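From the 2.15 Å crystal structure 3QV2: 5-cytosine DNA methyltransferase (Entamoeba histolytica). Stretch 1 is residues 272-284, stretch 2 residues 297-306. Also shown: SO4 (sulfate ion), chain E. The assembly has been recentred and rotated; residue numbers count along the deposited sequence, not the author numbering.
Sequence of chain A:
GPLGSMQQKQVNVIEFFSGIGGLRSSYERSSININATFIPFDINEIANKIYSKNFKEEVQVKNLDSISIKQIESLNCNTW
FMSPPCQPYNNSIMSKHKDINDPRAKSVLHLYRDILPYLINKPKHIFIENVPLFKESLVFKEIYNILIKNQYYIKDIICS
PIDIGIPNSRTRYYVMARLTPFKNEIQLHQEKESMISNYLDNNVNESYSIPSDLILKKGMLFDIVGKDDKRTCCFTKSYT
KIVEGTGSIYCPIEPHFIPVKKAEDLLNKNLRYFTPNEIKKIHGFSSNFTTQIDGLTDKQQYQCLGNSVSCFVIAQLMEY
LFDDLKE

Stretch 1 (272-284) RYFTPNEIKKIHG
Stretch 2, residues 297-306: TDKQQYQCLG

Residues 272-275 run extended (phi near -70 to -150°, psi 142 to 161°) into a helix beginning at Pro276; Thr297 likewise precedes helix 298-306. The two helices lie side by side, nearly parallel in N-to-C direction, with a 15° crossing angle and axes approaching to 9.9 Å. Register is set by Pro276 CA, 5.9 Å from Tyr302 CA, and by Lys280 CA, 6.9 Å from Leu305 CA. The contact buries 431 Å², both sides summed.

Pro276, with helical phi/psi of -54/-42° and a C-gamma exo ring, fits as a knob among Asp298, Gln301, Tyr302 and Leu305. The CA-to-CB bond of Tyr302 (chi1 -80°, m; chi2 -48°) points sideways to the first stretch, but the end of the side chain comes nearer to it, laying one ring face beneath the proline: Pro276 CG stands 4.2 Å from the Tyr302 ring centroid, 22° off the normal, a CH-pi contact. The same conformation carries the phenol to the loop before the first helix, where Tyr302 OH donates a 2.7 Å hydrogen bond to Phe274 O, the one hydrogen bond between the stretches. At the ring edge, Ile279 (m, t) brings CD1 to 3.7 Å from Tyr302 CD1.

The CA-to-CB bond of Leu305 (chi1 -71°, m; chi2 162°, t) points toward the first helix, and the side chain fills the next turn with apolar contacts. Leu305 CD1 packs 3.9 Å from Pro276 CB and 3.2 Å from Pro276 O, while Leu305 CD2 lies 4.1 Å from Lys280 CB; Ile279 CG2 is 4.1 Å from Leu305 CB. Lys280 (t, m, m, t) contributes the base of its chain here, and its end leads away. The CA-to-CB bond of His283 (chi1 -74°, m; chi2 -164°) points toward the second helix, and the imidazole edge sets its polarised carbon against a backbone carbonyl: His283 CE1 is 3.3 Å from Leu305 O, which lies near the ring plane.

Polar bonds within the first stretch hold its turn into the helix. Thr275 (chi1 72°, p) caps it, Thr275 OG1 accepting from Glu278 N at 3.1 Å. Glu278 (m, t, chi3 -32°) folds back so that Glu278 OE1 accepts from Thr275 N at 2.8 Å. Arg272 (p, t, t, chi4 91°) reaches the same carboxylate in a salt bridge, Arg272 NH1 to Glu278 OE1 at 2.9 Å and Arg272 NH2 to Glu278 OE2 at 3.0 Å. At the other end, Gly284 adopts phi/psi of 83/25°, a positive phi that favours glycine, and closes a Schellman motif. In the second stretch, Gln300 (m, t, chi3 -34°) turns back so that Gln300 OE1 accepts from Thr297 N at 2.9 Å.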

# COMPACT_ATOMS: atom_id res chain seq x y z
N ARG A 272 -19.83 4.40 13.37
CA ARG A 272 -19.86 3.48 12.24
C ARG A 272 -18.45 3.23 11.72
O ARG A 272 -17.55 4.05 11.92
CB ARG A 272 -20.72 4.03 11.11
CG ARG A 272 -20.15 5.27 10.43
CD ARG A 272 -20.91 5.60 9.15
NE ARG A 272 -20.47 6.86 8.57
CZ ARG A 272 -19.51 6.97 7.65
NH1 ARG A 272 -18.88 5.88 7.22
NH2 ARG A 272 -19.17 8.16 7.18
N TYR A 273 -18.26 2.10 11.05
CA TYR A 273 -17.00 1.84 10.36
C TYR A 273 -16.94 2.73 9.13
O TYR A 273 -17.97 3.13 8.59
CB TYR A 273 -16.90 0.38 9.92
CG TYR A 273 -17.05 -0.63 11.03
CD1 TYR A 273 -16.02 -0.86 11.93
CD2 TYR A 273 -18.21 -1.37 11.16
CE1 TYR A 273 -16.15 -1.80 12.94
CE2 TYR A 273 -18.36 -2.31 12.16
CZ TYR A 273 -17.32 -2.52 13.05
OH TYR A 273 -17.47 -3.45 14.05
N PHE A 274 -15.72 3.05 8.70
CA PHE A 274 -15.55 3.69 7.41
C PHE A 274 -15.88 2.67 6.32
O PHE A 274 -15.56 1.49 6.47
CB PHE A 274 -14.12 4.20 7.24
CG PHE A 274 -13.77 5.37 8.12
CD1 PHE A 274 -14.14 6.66 7.75
CD2 PHE A 274 -13.08 5.19 9.30
CE1 PHE A 274 -13.82 7.74 8.55
CE2 PHE A 274 -12.76 6.27 10.11
CZ PHE A 274 -13.13 7.55 9.73
N THR A 275 -16.52 3.12 5.25
CA THR A 275 -16.87 2.23 4.15
C THR A 275 -15.64 1.91 3.31
O THR A 275 -14.65 2.63 3.37
CB THR A 275 -17.94 2.85 3.25
OG1 THR A 275 -17.36 3.91 2.47
CG2 THR A 275 -19.09 3.40 4.07
N PRO A 276 -15.71 0.82 2.53
CA PRO A 276 -14.60 0.48 1.64
C PRO A 276 -14.24 1.66 0.73
O PRO A 276 -13.06 1.95 0.52
CB PRO A 276 -15.16 -0.67 0.80
CG PRO A 276 -16.19 -1.29 1.68
CD PRO A 276 -16.80 -0.17 2.47
N ASN A 277 -15.26 2.33 0.21
CA ASN A 277 -15.07 3.45 -0.69
C ASN A 277 -14.35 4.61 -0.02
O ASN A 277 -13.58 5.33 -0.65
CB ASN A 277 -16.42 3.91 -1.25
CG ASN A 277 -16.27 4.88 -2.41
OD1 ASN A 277 -16.52 6.08 -2.27
ND2 ASN A 277 -15.86 4.36 -3.56
N GLU A 278 -14.60 4.79 1.28
CA GLU A 278 -13.96 5.85 2.04
C GLU A 278 -12.47 5.58 2.26
O GLU A 278 -11.64 6.48 2.14
CB GLU A 278 -14.67 6.06 3.38
CG GLU A 278 -16.05 6.67 3.25
CD GLU A 278 -16.78 6.79 4.58
OE1 GLU A 278 -16.56 5.94 5.46
OE2 GLU A 278 -17.56 7.75 4.74
N ILE A 279 -12.14 4.33 2.57
CA ILE A 279 -10.74 3.93 2.71
C ILE A 279 -10.03 4.11 1.38
O ILE A 279 -8.90 4.59 1.32
CB ILE A 279 -10.62 2.46 3.15
CG1 ILE A 279 -11.37 2.22 4.46
CG2 ILE A 279 -9.15 2.07 3.28
CD1 ILE A 279 -11.29 0.80 4.96
N LYS A 280 -10.71 3.71 0.31
CA LYS A 280 -10.18 3.84 -1.04
C LYS A 280 -9.78 5.28 -1.35
O LYS A 280 -8.73 5.53 -1.95
CB LYS A 280 -11.20 3.33 -2.06
CG LYS A 280 -10.71 3.28 -3.50
CD LYS A 280 -10.96 4.59 -4.22
CE LYS A 280 -12.44 4.93 -4.25
NZ LYS A 280 -12.71 6.10 -5.13
N LYS A 281 -10.61 6.22 -0.93
CA LYS A 281 -10.32 7.64 -1.12
C LYS A 281 -9.18 8.11 -0.22
O LYS A 281 -8.35 8.92 -0.64
CB LYS A 281 -11.58 8.49 -0.89
CG LYS A 281 -12.58 8.43 -2.04
CD LYS A 281 -13.81 9.28 -1.75
CE LYS A 281 -14.67 8.66 -0.68
NZ LYS A 281 -15.93 9.44 -0.46
N ILE A 282 -9.14 7.61 1.00
CA ILE A 282 -8.08 7.98 1.94
C ILE A 282 -6.72 7.49 1.46
O ILE A 282 -5.70 8.15 1.67
CB ILE A 282 -8.36 7.43 3.35
CG1 ILE A 282 -9.63 8.07 3.93
CG2 ILE A 282 -7.18 7.70 4.26
CD1 ILE A 282 -9.97 7.60 5.33
N HIS A 283 -6.70 6.33 0.80
CA HIS A 283 -5.46 5.77 0.27
C HIS A 283 -5.05 6.43 -1.04
O HIS A 283 -3.99 6.13 -1.59
CB HIS A 283 -5.57 4.25 0.11
CG HIS A 283 -5.52 3.50 1.40
ND1 HIS A 283 -5.28 2.14 1.46
CD2 HIS A 283 -5.66 3.91 2.68
CE1 HIS A 283 -5.29 1.75 2.72
NE2 HIS A 283 -5.52 2.80 3.48
N GLY A 284 -5.90 7.31 -1.55
CA GLY A 284 -5.55 8.13 -2.69
C GLY A 284 -5.74 7.50 -4.06
O GLY A 284 -5.08 7.89 -5.02
N THR A 297 -17.97 -8.97 -1.29
CA THR A 297 -18.50 -8.45 -0.04
C THR A 297 -17.60 -7.36 0.53
O THR A 297 -16.47 -7.17 0.07
CB THR A 297 -18.66 -9.56 1.02
OG1 THR A 297 -17.39 -10.18 1.26
CG2 THR A 297 -19.65 -10.61 0.55
N ASP A 298 -18.10 -6.63 1.53
CA ASP A 298 -17.32 -5.58 2.16
C ASP A 298 -16.05 -6.14 2.79
O ASP A 298 -14.98 -5.53 2.70
CB ASP A 298 -18.15 -4.84 3.21
CG ASP A 298 -19.22 -3.97 2.60
OD1 ASP A 298 -19.17 -3.73 1.37
OD2 ASP A 298 -20.12 -3.51 3.34
N LYS A 299 -16.16 -7.31 3.42
CA LYS A 299 -15.01 -7.97 4.02
C LYS A 299 -13.89 -8.16 3.01
O LYS A 299 -12.74 -7.80 3.27
CB LYS A 299 -15.42 -9.32 4.61
CG LYS A 299 -16.36 -9.22 5.80
CD LYS A 299 -15.71 -8.44 6.94
CE LYS A 299 -16.69 -8.23 8.09
NZ LYS A 299 -17.15 -9.51 8.68
N GLN A 300 -14.22 -8.73 1.85
CA GLN A 300 -13.24 -8.97 0.80
C GLN A 300 -12.58 -7.68 0.33
O GLN A 300 -11.38 -7.65 0.06
CB GLN A 300 -13.90 -9.69 -0.38
CG GLN A 300 -14.34 -11.12 -0.07
CD GLN A 300 -15.21 -11.71 -1.16
OE1 GLN A 300 -15.99 -11.00 -1.80
NE2 GLN A 300 -15.09 -13.02 -1.38
N GLN A 301 -13.36 -6.61 0.25
CA GLN A 301 -12.83 -5.31 -0.16
C GLN A 301 -11.96 -4.71 0.94
O GLN A 301 -10.89 -4.16 0.66
CB GLN A 301 -13.98 -4.35 -0.51
CG GLN A 301 -14.93 -4.89 -1.56
CD GLN A 301 -16.11 -3.98 -1.80
OE1 GLN A 301 -15.99 -2.76 -1.78
NE2 GLN A 301 -17.28 -4.58 -2.03
N TYR A 302 -12.42 -4.81 2.18
CA TYR A 302 -11.65 -4.35 3.33
C TYR A 302 -10.28 -5.02 3.38
O TYR A 302 -9.27 -4.36 3.62
CB TYR A 302 -12.42 -4.65 4.63
CG TYR A 302 -13.52 -3.67 4.95
CD1 TYR A 302 -13.30 -2.30 4.88
CD2 TYR A 302 -14.78 -4.11 5.31
CE1 TYR A 302 -14.31 -1.39 5.17
CE2 TYR A 302 -15.80 -3.21 5.61
CZ TYR A 302 -15.55 -1.86 5.54
OH TYR A 302 -16.56 -0.97 5.83
N GLN A 303 -10.26 -6.32 3.15
CA GLN A 303 -9.03 -7.10 3.19
C GLN A 303 -8.02 -6.60 2.16
O GLN A 303 -6.84 -6.40 2.47
CB GLN A 303 -9.32 -8.58 2.98
CG GLN A 303 -10.18 -9.19 4.07
CD GLN A 303 -10.67 -10.59 3.73
OE1 GLN A 303 -10.25 -11.17 2.73
NE2 GLN A 303 -11.56 -11.12 4.55
N CYS A 304 -8.48 -6.41 0.93
CA CYS A 304 -7.62 -5.91 -0.14
C CYS A 304 -7.12 -4.51 0.17
O CYS A 304 -5.93 -4.22 0.05
CB CYS A 304 -8.37 -5.92 -1.48
SG CYS A 304 -8.77 -7.58 -2.10
N LEU A 305 -8.04 -3.63 0.57
CA LEU A 305 -7.69 -2.26 0.90
C LEU A 305 -6.70 -2.19 2.06
O LEU A 305 -5.75 -1.41 2.04
CB LEU A 305 -8.95 -1.45 1.23
CG LEU A 305 -9.85 -1.14 0.03
CD1 LEU A 305 -11.25 -0.73 0.49
CD2 LEU A 305 -9.23 -0.06 -0.84
N GLY A 306 -6.93 -3.02 3.08
CA GLY A 306 -6.05 -3.08 4.23
C GLY A 306 -4.64 -3.47 3.85
O GLY A 306 -3.68 -3.10 4.52
S SO4 E . -17.65 9.87 -4.09
O1 SO4 E . -18.14 8.83 -3.19
O2 SO4 E . -16.74 10.75 -3.33
O3 SO4 E . -16.96 9.24 -5.22
O4 SO4 E . -18.74 10.66 -4.65